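Local atomic coordinates of NIF3-related protein (Bacillus cereus, PDB entry 2GX8), a protein that is of unknown function but belongs to the NIF3 family, binds two zinc ions at a dimetal site and carries an additional, probably regulatory domain. Residues Asn149-Tyr157 and Tyr320-Gly328; Ala329-Met337 and Leu350-Asn358. All coordinates share one frame; numbering follows the deposited sequence.

Both contacts lie in the same part of the fold, their centres 13 Å apart, and they follow one another along the chain. In contact 1 the helix 321-326 is pinned to the segment 149-157; the chain then runs straight into strand 331-335 of contact 2, with A324 O and A329 N 2.9 Å apart in a probable hydrogen bond at the junction. Y332 of contact 2 packs into contact 1, its CE2 lying 3.8 Å from L153 CD2. Contact 2 carries the zinc ligand H357, whereas the side chain of Y320 in contact 1 stays about 10 Å from a bound zinc ion.

Contact 1: Asn149-Tyr157 and Tyr320-Gly328; sequences NTEVLAPTY and YINQAKFKG
L153 and A154 bring the apolar centre to the helix 321-326. The L153 side chain leaves with CG anti to the backbone N (chi1 171°), which carries CD1 along the helix backbone to 3.8 Å from A324 CA, while CD2 looks toward Y320 CB. Beside it the single methyl of A154 packs obliquely against the Y320 ring, CB to CD2 3.6 Å. A311 and L313 of strand 306-313 and Y332 of strand 331-335 also touch L153.

Outward from the leucine, its carbonyl O becomes the polar focus, gripped by Q323 of the helix and by K327, the residue just after it. Q323 bends at chi2 (61°), so that its NE2 reaches L153 O at 3.1 Å, in the carbonyl plane and in the plane of its own amide; the same NE2 lies 3.7 Å from P155 CD. K327 delivers NZ to the same oxygen at 2.9 Å from above the carbonyl plane. At the polar edge, E151 OE1 stands 4.3 Å from K327 NZ, beyond salt-bridge range, although its charge would probably still favour the ammonium there.

Backbone bonds of E151 and L153 to I272 and G270 tie the 149-157 segment to strand 270-280. Q323 and K327 together hold the chain where it turns a corner at L153 and A154: a helix that follows strand 306-313 packs against the corner of the long strand 150-168 and closes in a Schellman motif, with G328 the first residue to leave helical geometry.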
loop_
_atom_site.group_PDB
_atom_site.type_symbol
_atom_site.label_atom_id
_atom_site.label_comp_id
_atom_site.label_asym_id
_atom_site.label_seq_id
_atom_site.Cartn_x
_atom_site.Cartn_y
_atom_site.Cartn_z
ATOM N N ASN C 149 -36.183 19.353 17.802
ATOM C CA ASN C 149 -34.882 20.003 17.975
ATOM C C ASN C 149 -33.741 19.128 17.479
ATOM O O ASN C 149 -32.803 18.843 18.228
ATOM C CB ASN C 149 -34.654 20.387 19.454
ATOM C CG ASN C 149 -35.675 21.372 19.967
ATOM O OD1 ASN C 149 -36.084 21.313 21.132
ATOM N ND2 ASN C 149 -36.106 22.286 19.095
ATOM N N THR C 150 -33.829 18.688 16.229
ATOM C CA THR C 150 -32.797 17.803 15.689
ATOM C C THR C 150 -31.531 18.527 15.238
ATOM O O THR C 150 -31.570 19.707 14.876
ATOM C CB THR C 150 -33.309 16.877 14.554
ATOM O OG1 THR C 150 -33.778 17.660 13.454
ATOM C CG2 THR C 150 -34.411 15.972 15.051
ATOM N N GLU C 151 -30.421 17.797 15.313
ATOM C CA GLU C 151 -29.099 18.238 14.886
ATOM C C GLU C 151 -28.465 17.129 14.061
ATOM O O GLU C 151 -28.852 15.992 14.185
ATOM C CB GLU C 151 -28.185 18.381 16.082
ATOM C CG GLU C 151 -28.457 19.464 17.037
ATOM C CD GLU C 151 -27.347 19.515 18.080
ATOM O OE1 GLU C 151 -26.444 18.637 18.009
ATOM O OE2 GLU C 151 -27.369 20.415 18.955
ATOM N N VAL C 152 -27.478 17.439 13.238
ATOM C CA VAL C 152 -26.780 16.407 12.489
ATOM C C VAL C 152 -26.101 15.482 13.512
ATOM O O VAL C 152 -25.590 15.944 14.551
ATOM C CB VAL C 152 -25.726 17.007 11.487
ATOM C CG1 VAL C 152 -24.816 15.935 10.947
ATOM C CG2 VAL C 152 -26.413 17.731 10.319
ATOM N N LEU C 153 -26.124 14.177 13.258
ATOM C CA LEU C 153 -25.521 13.259 14.211
ATOM C C LEU C 153 -24.001 13.188 14.005
ATOM O O LEU C 153 -23.235 13.388 14.955
ATOM C CB LEU C 153 -26.149 11.857 14.104
ATOM C CG LEU C 153 -25.465 10.740 14.898
ATOM C CD1 LEU C 153 -25.702 10.964 16.397
ATOM C CD2 LEU C 153 -26.004 9.411 14.456
ATOM N N ALA C 154 -23.581 12.873 12.777
ATOM C CA ALA C 154 -22.168 12.750 12.452
ATOM C C ALA C 154 -21.894 13.655 11.266
ATOM O O ALA C 154 -22.331 13.320 10.134
ATOM C CB ALA C 154 -21.812 11.304 12.084
ATOM N N PRO C 155 -21.213 14.786 11.513
ATOM C CA PRO C 155 -20.853 15.775 10.514
ATOM C C PRO C 155 -19.916 15.153 9.471
ATOM O O PRO C 155 -18.866 14.541 9.861
ATOM C CB PRO C 155 -20.096 16.824 11.341
ATOM C CG PRO C 155 -20.607 16.633 12.738
ATOM C CD PRO C 155 -20.739 15.170 12.855
ATOM N N THR C 156 -20.281 15.413 8.147
ATOM C CA THR C 156 -19.435 14.860 7.091
ATOM C C THR C 156 -19.109 15.940 6.095
ATOM O O THR C 156 -18.146 15.834 5.334
ATOM C CB THR C 156 -20.104 13.690 6.314
ATOM O OG1 THR C 156 -21.289 14.150 5.647
ATOM C CG2 THR C 156 -20.433 12.515 7.235
ATOM N N TYR C 157 -19.909 16.998 6.108
ATOM C CA TYR C 157 -19.722 18.074 5.159
ATOM C C TYR C 157 -20.089 19.452 5.727
ATOM O O TYR C 157 -21.107 19.607 6.392
ATOM C CB TYR C 157 -20.532 17.767 3.884
ATOM C CG TYR C 157 -20.374 18.793 2.790
ATOM C CD1 TYR C 157 -19.300 18.729 1.899
ATOM C CD2 TYR C 157 -21.291 19.840 2.653
ATOM C CE1 TYR C 157 -19.149 19.686 0.901
ATOM C CE2 TYR C 157 -21.145 20.801 1.657
ATOM C CZ TYR C 157 -20.080 20.712 0.787
ATOM O OH TYR C 157 -19.937 21.669 -0.192
ATOM N N TYR C 320 -21.153 4.711 13.939
ATOM C CA TYR C 320 -21.481 5.935 14.675
ATOM C C TYR C 320 -22.007 5.769 16.071
ATOM O O TYR C 320 -22.626 6.678 16.609
ATOM C CB TYR C 320 -22.410 6.784 13.845
ATOM C CG TYR C 320 -21.761 7.039 12.510
ATOM C CD1 TYR C 320 -22.153 6.340 11.389
ATOM C CD2 TYR C 320 -20.687 7.915 12.405
ATOM C CE1 TYR C 320 -21.505 6.548 10.137
ATOM C CE2 TYR C 320 -20.037 8.133 11.196
ATOM C CZ TYR C 320 -20.450 7.448 10.062
ATOM O OH TYR C 320 -19.795 7.666 8.848
ATOM N N ILE C 321 -21.739 4.630 16.687
ATOM C CA ILE C 321 -22.176 4.436 18.051
ATOM C C ILE C 321 -21.449 5.372 19.042
ATOM O O ILE C 321 -22.043 5.766 20.045
ATOM C CB ILE C 321 -22.105 2.940 18.493
ATOM C CG1 ILE C 321 -20.664 2.466 18.582
ATOM C CG2 ILE C 321 -22.906 2.060 17.514
ATOM C CD1 ILE C 321 -20.481 1.172 19.338
ATOM N N ASN C 322 -20.195 5.732 18.770
ATOM C CA ASN C 322 -19.440 6.583 19.676
ATOM C C ASN C 322 -19.922 7.997 19.613
ATOM O O ASN C 322 -20.006 8.676 20.638
ATOM C CB ASN C 322 -17.938 6.497 19.416
ATOM C CG ASN C 322 -17.339 5.239 20.000
ATOM O OD1 ASN C 322 -17.241 4.226 19.321
ATOM N ND2 ASN C 322 -17.033 5.265 21.300
ATOM N N GLN C 323 -20.269 8.412 18.404
ATOM C CA GLN C 323 -20.811 9.734 18.156
ATOM C C GLN C 323 -22.150 9.863 18.850
ATOM O O GLN C 323 -22.371 10.782 19.622
ATOM C CB GLN C 323 -20.912 9.969 16.638
ATOM C CG GLN C 323 -21.193 11.408 16.211
ATOM C CD GLN C 323 -20.128 12.483 16.620
ATOM O OE1 GLN C 323 -19.076 12.192 17.212
ATOM N NE2 GLN C 323 -20.431 13.736 16.302
ATOM N N ALA C 324 -23.025 8.898 18.610
ATOM C CA ALA C 324 -24.356 8.844 19.236
ATOM C C ALA C 324 -24.305 8.994 20.760
ATOM O O ALA C 324 -25.102 9.725 21.321
ATOM C CB ALA C 324 -25.080 7.573 18.838
ATOM N N LYS C 325 -23.350 8.332 21.413
ATOM C CA LYS C 325 -23.175 8.433 22.863
ATOM C C LYS C 325 -22.505 9.752 23.280
ATOM O O LYS C 325 -22.888 10.369 24.275
ATOM C CB LYS C 325 -22.361 7.257 23.394
ATOM C CG LYS C 325 -22.344 7.168 24.926
ATOM C CD LYS C 325 -23.736 6.868 25.438
ATOM C CE LYS C 325 -23.882 7.077 26.940
ATOM N NZ LYS C 325 -25.277 6.639 27.290
ATOM N N PHE C 326 -21.493 10.179 22.528
ATOM C CA PHE C 326 -20.810 11.441 22.833
ATOM C C PHE C 326 -21.825 12.594 22.841
ATOM O O PHE C 326 -21.822 13.398 23.755
ATOM C CB PHE C 326 -19.668 11.699 21.834
ATOM C CG PHE C 326 -19.024 13.057 21.981
ATOM C CD1 PHE C 326 -19.119 14.005 20.949
ATOM C CD2 PHE C 326 -18.342 13.396 23.155
ATOM C CE1 PHE C 326 -18.529 15.257 21.066
ATOM C CE2 PHE C 326 -17.752 14.652 23.297
ATOM C CZ PHE C 326 -17.844 15.590 22.253
ATOM N N LYS C 327 -22.684 12.644 21.814
ATOM C CA LYS C 327 -23.771 13.618 21.707
ATOM C C LYS C 327 -24.900 13.376 22.743
ATOM O O LYS C 327 -25.898 14.102 22.772
ATOM C CB LYS C 327 -24.373 13.585 20.313
ATOM C CG LYS C 327 -23.432 13.927 19.176
ATOM C CD LYS C 327 -23.112 15.384 19.156
ATOM C CE LYS C 327 -22.537 15.809 17.815
ATOM N NZ LYS C 327 -23.520 15.769 16.668
ATOM N N GLY C 328 -24.772 12.339 23.563
ATOM C CA GLY C 328 -25.740 12.103 24.632
ATOM C C GLY C 328 -27.003 11.293 24.394
ATOM O O GLY C 328 -27.897 11.331 25.223
#

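Contact 2: Ala329-Met337 and Leu350-Asn358. With ZN (zinc ion), chain L.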
loop_
_atom_site.group_PDB
_atom_site.type_symbol
_atom_site.label_atom_id
_atom_site.label_comp_id
_atom_site.label_asym_id
_atom_site.label_seq_id
_atom_site.Cartn_x
_atom_site.Cartn_y
_atom_site.Cartn_z
ATOM N N ALA C 329 -27.078 10.540 23.302
ATOM C CA ALA C 329 -28.251 9.723 23.012
ATOM C C ALA C 329 -28.474 8.724 24.110
ATOM O O ALA C 329 -27.529 8.270 24.764
ATOM C CB ALA C 329 -28.077 8.986 21.668
ATOM N N ASP C 330 -29.745 8.410 24.325
ATOM C CA ASP C 330 -30.186 7.430 25.312
ATOM C C ASP C 330 -30.394 6.125 24.564
ATOM O O ASP C 330 -30.261 5.041 25.149
ATOM C CB ASP C 330 -31.517 7.853 25.939
ATOM C CG ASP C 330 -31.371 8.994 26.920
ATOM O OD1 ASP C 330 -30.420 8.968 27.739
ATOM O OD2 ASP C 330 -32.231 9.907 26.899
ATOM N N VAL C 331 -30.721 6.255 23.276
ATOM C CA VAL C 331 -31.007 5.142 22.397
ATOM C C VAL C 331 -30.582 5.506 20.971
ATOM O O VAL C 331 -30.656 6.660 20.574
ATOM C CB VAL C 331 -32.519 4.799 22.401
ATOM C CG1 VAL C 331 -33.307 5.934 21.869
ATOM C CG2 VAL C 331 -32.818 3.542 21.569
ATOM N N TYR C 332 -30.169 4.517 20.198
ATOM C CA TYR C 332 -29.735 4.745 18.819
ATOM C C TYR C 332 -30.510 3.836 17.858
ATOM O O TYR C 332 -30.476 2.635 17.989
ATOM C CB TYR C 332 -28.212 4.546 18.742
ATOM C CG TYR C 332 -27.521 4.734 17.379
ATOM C CD1 TYR C 332 -26.430 3.938 17.038
ATOM C CD2 TYR C 332 -27.951 5.699 16.445
ATOM C CE1 TYR C 332 -25.756 4.096 15.806
ATOM C CE2 TYR C 332 -27.273 5.856 15.167
ATOM C CZ TYR C 332 -26.187 5.040 14.877
ATOM O OH TYR C 332 -25.477 5.140 13.670
ATOM N N VAL C 333 -31.199 4.421 16.884
ATOM C CA VAL C 333 -31.992 3.665 15.922
ATOM C C VAL C 333 -31.265 3.579 14.597
ATOM O O VAL C 333 -31.215 4.564 13.881
ATOM C CB VAL C 333 -33.342 4.360 15.637
ATOM C CG1 VAL C 333 -34.132 3.580 14.602
ATOM C CG2 VAL C 333 -34.130 4.515 16.895
ATOM N N THR C 334 -30.755 2.396 14.248
ATOM C CA THR C 334 -29.999 2.203 13.006
ATOM C C THR C 334 -30.084 0.749 12.526
ATOM O O THR C 334 -30.459 -0.129 13.302
ATOM C CB THR C 334 -28.520 2.620 13.235
ATOM O OG1 THR C 334 -27.810 2.715 11.985
ATOM C CG2 THR C 334 -27.824 1.672 14.215
ATOM N N GLY C 335 -29.721 0.476 11.272
ATOM C CA GLY C 335 -29.772 -0.879 10.745
ATOM C C GLY C 335 -28.451 -1.623 10.762
ATOM O O GLY C 335 -27.394 -1.061 11.064
ATOM N N ASP C 336 -28.528 -2.910 10.457
ATOM C CA ASP C 336 -27.355 -3.778 10.316
ATOM C C ASP C 336 -26.453 -3.894 11.517
ATOM O O ASP C 336 -25.260 -4.066 11.383
ATOM C CB ASP C 336 -26.547 -3.340 9.098
ATOM C CG ASP C 336 -27.289 -3.566 7.805
ATOM O OD1 ASP C 336 -28.086 -4.538 7.765
ATOM O OD2 ASP C 336 -27.071 -2.766 6.837
ATOM N N MET C 337 -27.026 -3.861 12.704
ATOM C CA MET C 337 -26.212 -3.909 13.911
ATOM C C MET C 337 -25.377 -5.211 14.075
ATOM O O MET C 337 -25.941 -6.311 14.199
ATOM C CB MET C 337 -27.121 -3.665 15.116
ATOM C CG MET C 337 -26.381 -3.238 16.327
ATOM S SD MET C 337 -25.487 -1.694 16.025
ATOM C CE MET C 337 -24.406 -1.911 17.360
ATOM N N LEU C 350 -25.063 2.685 25.676
ATOM C CA LEU C 350 -25.984 3.113 24.627
ATOM C C LEU C 350 -27.009 2.040 24.247
ATOM O O LEU C 350 -26.644 0.910 23.886
ATOM C CB LEU C 350 -25.190 3.498 23.366
ATOM C CG LEU C 350 -25.972 3.989 22.154
ATOM C CD1 LEU C 350 -26.545 5.374 22.395
ATOM C CD2 LEU C 350 -25.048 4.010 20.941
ATOM N N ASN C 351 -28.291 2.388 24.302
ATOM C CA ASN C 351 -29.322 1.473 23.890
ATOM C C ASN C 351 -29.449 1.536 22.381
ATOM O O ASN C 351 -29.041 2.518 21.766
ATOM C CB ASN C 351 -30.627 1.857 24.534
ATOM C CG ASN C 351 -30.583 1.728 26.027
ATOM O OD1 ASN C 351 -29.769 0.977 26.581
ATOM N ND2 ASN C 351 -31.466 2.427 26.688
ATOM N N ILE C 352 -30.010 0.489 21.792
ATOM C CA ILE C 352 -30.136 0.428 20.360
ATOM C C ILE C 352 -31.434 -0.215 19.990
ATOM O O ILE C 352 -31.875 -1.132 20.653
ATOM C CB ILE C 352 -29.000 -0.435 19.727
ATOM C CG1 ILE C 352 -27.640 -0.017 20.305
ATOM C CG2 ILE C 352 -29.052 -0.416 18.190
ATOM C CD1 ILE C 352 -26.629 0.254 19.306
ATOM N N VAL C 353 -32.076 0.316 18.962
ATOM C CA VAL C 353 -33.212 -0.350 18.367
ATOM C C VAL C 353 -32.834 -0.482 16.886
ATOM O O VAL C 353 -32.493 0.491 16.277
ATOM C CB VAL C 353 -34.490 0.436 18.478
ATOM C CG1 VAL C 353 -35.562 -0.324 17.771
ATOM C CG2 VAL C 353 -34.884 0.662 20.004
ATOM N N ASP C 354 -32.910 -1.685 16.334
ATOM C CA ASP C 354 -32.535 -1.968 14.942
ATOM C C ASP C 354 -33.811 -2.401 14.257
ATOM O O ASP C 354 -34.208 -3.557 14.341
ATOM C CB ASP C 354 -31.496 -3.097 14.888
ATOM C CG ASP C 354 -31.015 -3.421 13.485
ATOM O OD1 ASP C 354 -31.603 -2.950 12.492
ATOM O OD2 ASP C 354 -29.996 -4.150 13.352
ATOM N N PRO C 355 -34.449 -1.474 13.548
ATOM C CA PRO C 355 -35.662 -1.820 12.839
ATOM C C PRO C 355 -35.334 -2.359 11.446
ATOM O O PRO C 355 -36.238 -2.710 10.711
ATOM C CB PRO C 355 -36.371 -0.478 12.725
ATOM C CG PRO C 355 -35.258 0.552 12.680
ATOM C CD PRO C 355 -34.053 -0.065 13.336
ATOM N N GLY C 356 -34.050 -2.435 11.086
ATOM C CA GLY C 356 -33.645 -2.932 9.783
ATOM C C GLY C 356 -33.280 -1.794 8.851
ATOM O O GLY C 356 -33.855 -0.696 8.911
ATOM N N HIS C 357 -32.316 -2.067 7.976
ATOM C CA HIS C 357 -31.820 -1.126 6.989
ATOM C C HIS C 357 -32.980 -0.657 6.075
ATOM O O HIS C 357 -33.014 0.474 5.626
ATOM C CB HIS C 357 -30.769 -1.864 6.154
ATOM C CG HIS C 357 -29.885 -0.993 5.323
ATOM N ND1 HIS C 357 -28.524 -1.202 5.237
ATOM C CD2 HIS C 357 -30.157 0.050 4.502
ATOM C CE1 HIS C 357 -27.993 -0.330 4.399
ATOM N NE2 HIS C 357 -28.964 0.456 3.955
ATOM N N ASN C 358 -33.947 -1.536 5.843
ATOM C CA ASN C 358 -35.052 -1.241 4.960
ATOM C C ASN C 358 -35.963 -0.112 5.406
ATOM O O ASN C 358 -36.820 0.272 4.638
ATOM C CB ASN C 358 -35.870 -2.500 4.697
ATOM C CG ASN C 358 -36.885 -2.328 3.590
ATOM O OD1 ASN C 358 -36.539 -2.326 2.402
ATOM N ND2 ASN C 358 -38.152 -2.219 3.968
HETATM ZN ZN ZN L . -28.621 2.150 2.692
HETATM O O HOH W 1 -31.094 -4.901 8.073
HETATM O O HOH W 2 -30.760 -4.876 10.759
#
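H357 and D336 meet beside the zinc, just past the C-terminal ends of the two parallel strands, 331-335 and 351-354, of a right-handed beta-alpha-beta unit joined by helix 339-348. H357 NE2 binds the metal at 2.1 Å, with H93 and E360 completing the protein ligands. Its ND1 gives a hydrogen bond to D336 OD2 at 2.7 Å, nearly straight (165°) and close to the ring plane. ND1 meets the syn side of OD2, tilted out of the carboxylate plane, which is turned 59° from the imidazole. Together with the metal bond it fixes the ring's rotation, and the carboxylate would probably make the imidazole a stronger donor to zinc. Y339 of the second subunit stacks on H357, and its backbone N also bonds D336 OD1.

D354 organises the next shell. With CG anti to the backbone N (chi1 -178°), its carboxylate reaches across to the residues after strand 331-335: OD2 is met by M337 N from above the carboxylate plane at 3.1 Å and forms a salt bridge with R298, while OD1 accepts G356 N, an Asx turn.

Farther back the strands pair through Y332 N to N351 O (2.8 Å) and V353 N to Y332 O (3.0 Å). On the sheet face shared by Y332 and I352, M337 CE rests 3.7 Å from I352 CD1. Near the metal, one water accepts from H357 N at 3.1 Å and donates to D336 OD1.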